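Local coordinates for protein sialidase B (Streptococcus pneumoniae serotype 4, PDB 4XJW) that cleaves terminal sialic acids from oligosaccharides, glycoproteins and glycolipids, acting as an intramolecular trans-sialidase of glycoside hydrolase family 33, at residues Thr470-Gly474 with Glu475-Leu479. The protein carries 1 engineered substitution. Residues are numbered along the deposited sequence; the frame is centred on the assembly and turned at random.
Sequences TYTSG and ELTYL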
# COMPACT_ATOMS: atom_id res chain seq x y z
N THR A 470 -6.46 -18.56 -2.36
CA THR A 470 -5.21 -18.53 -1.60
C THR A 470 -4.18 -19.28 -2.43
O THR A 470 -4.53 -19.96 -3.39
CB THR A 470 -5.34 -19.21 -0.22
OG1 THR A 470 -5.35 -20.64 -0.39
CG2 THR A 470 -6.63 -18.78 0.50
N TYR A 471 -2.90 -19.14 -2.07
CA TYR A 471 -1.85 -19.88 -2.76
C TYR A 471 -0.91 -20.52 -1.77
O TYR A 471 -0.83 -20.12 -0.60
CB TYR A 471 -1.08 -18.98 -3.73
CG TYR A 471 -0.36 -17.84 -3.05
CD1 TYR A 471 0.96 -17.99 -2.62
CD2 TYR A 471 -0.98 -16.62 -2.87
CE1 TYR A 471 1.63 -16.94 -2.01
CE2 TYR A 471 -0.32 -15.57 -2.26
CZ TYR A 471 0.97 -15.73 -1.83
OH TYR A 471 1.61 -14.67 -1.21
N THR A 472 -0.21 -21.55 -2.23
CA THR A 472 0.86 -22.15 -1.46
C THR A 472 1.83 -22.75 -2.45
O THR A 472 1.66 -22.60 -3.65
CB THR A 472 0.34 -23.22 -0.47
OG1 THR A 472 1.41 -23.65 0.39
CG2 THR A 472 -0.22 -24.40 -1.20
N SER A 473 2.87 -23.42 -1.96
CA SER A 473 3.83 -24.02 -2.87
C SER A 473 3.15 -25.05 -3.76
O SER A 473 2.55 -26.00 -3.27
CB SER A 473 4.98 -24.66 -2.09
OG SER A 473 5.81 -25.41 -2.95
N GLY A 474 3.20 -24.84 -5.07
CA GLY A 474 2.70 -25.81 -6.02
C GLY A 474 1.22 -25.76 -6.40
O GLY A 474 0.80 -26.52 -7.27
N GLU A 475 0.44 -24.89 -5.77
CA GLU A 475 -0.99 -24.84 -6.10
C GLU A 475 -1.69 -23.55 -5.70
O GLU A 475 -1.22 -22.81 -4.83
CB GLU A 475 -1.74 -26.03 -5.48
CG GLU A 475 -1.88 -25.99 -3.95
CD GLU A 475 -2.75 -27.11 -3.39
OE1 GLU A 475 -2.42 -28.30 -3.62
OE2 GLU A 475 -3.76 -26.81 -2.72
N LEU A 476 -2.81 -23.29 -6.36
CA LEU A 476 -3.81 -22.37 -5.82
C LEU A 476 -4.74 -23.20 -4.95
O LEU A 476 -5.09 -24.34 -5.29
CB LEU A 476 -4.60 -21.69 -6.93
CG LEU A 476 -3.83 -20.77 -7.87
CD1 LEU A 476 -4.76 -20.06 -8.83
CD2 LEU A 476 -3.02 -19.76 -7.06
N THR A 477 -5.13 -22.66 -3.81
CA THR A 477 -6.03 -23.37 -2.93
C THR A 477 -7.25 -22.50 -2.72
O THR A 477 -7.22 -21.53 -1.93
CB THR A 477 -5.39 -23.73 -1.58
OG1 THR A 477 -4.09 -24.31 -1.79
CG2 THR A 477 -6.26 -24.73 -0.83
N TYR A 478 -8.32 -22.81 -3.44
CA TYR A 478 -9.57 -22.06 -3.28
C TYR A 478 -10.31 -22.49 -2.03
O TYR A 478 -10.54 -23.68 -1.80
CB TYR A 478 -10.45 -22.23 -4.52
CG TYR A 478 -9.79 -21.77 -5.81
CD1 TYR A 478 -9.03 -22.65 -6.59
CD2 TYR A 478 -9.94 -20.46 -6.26
CE1 TYR A 478 -8.43 -22.22 -7.78
CE2 TYR A 478 -9.36 -20.04 -7.44
CZ TYR A 478 -8.61 -20.91 -8.20
OH TYR A 478 -8.05 -20.46 -9.36
N LEU A 479 -10.68 -21.52 -1.20
CA LEU A 479 -11.46 -21.80 -0.01
C LEU A 479 -12.92 -21.49 -0.30
O LEU A 479 -13.28 -20.36 -0.64
CB LEU A 479 -10.93 -21.00 1.18
CG LEU A 479 -9.43 -21.14 1.44
CD1 LEU A 479 -9.05 -20.44 2.73
CD2 LEU A 479 -9.04 -22.62 1.49
O HOH W 1 0.68 -28.34 -4.03
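The carbonyl O of Thr477 is gripped twice by Thr470: the hydroxyl OG1 donates to it over 2.6 Å, in the carbonyl plane and on a lone pair, while the backbone N of Thr470 adds a weak, bent bond. With chi1 at 76°, OG1 sits between the backbone N and the carbonyl carbon of its own residue, which swings it across to the neighbouring strand and turns the methyl CG2 of Thr470 onto Leu479, 3.7 Å from CD1. In return, Thr477 N donates to Thr470 O at 2.8 Å. Nearer the turn, Thr472 N bonds to Glu475 O, and the reverse bond, Glu475 N to Thr472 O, is weak.

On the face that carries the threonines, Thr472 and Glu475 run side by side, with Thr472 CG2 3.6 Å from Glu475 CG. The extended Glu475 chain then brings its carboxylate to Thr477, whose hydroxyl OG1 donates to the anti lone pair of Glu475 OE2 over 2.7 Å; Ser492 OG, on the next strand, also hydrogen-bonds OE2. A water donates to both the other oxygen, OE1, and Ser473 O, tying the carboxylate to the turn. On the other face, Leu476 CD2 rests 3.9 Å from Tyr471 CB, while the side chain of Tyr471 leads away from the partner strand, its nearest approach being about 4 Å to the side chain of Glu503, a predicted active-site residue, and about 6 Å to that of Tyr615, the probable nucleophile.

A type II turn from Thr472 to Glu475, with Gly474 at positive phi (87°), closes this beta hairpin with a two-residue loop, Ser473-Gly474; its antiparallel strands belong to a blade of the sialidase beta-propeller and place Tyr471 beside the probable catalytic residues.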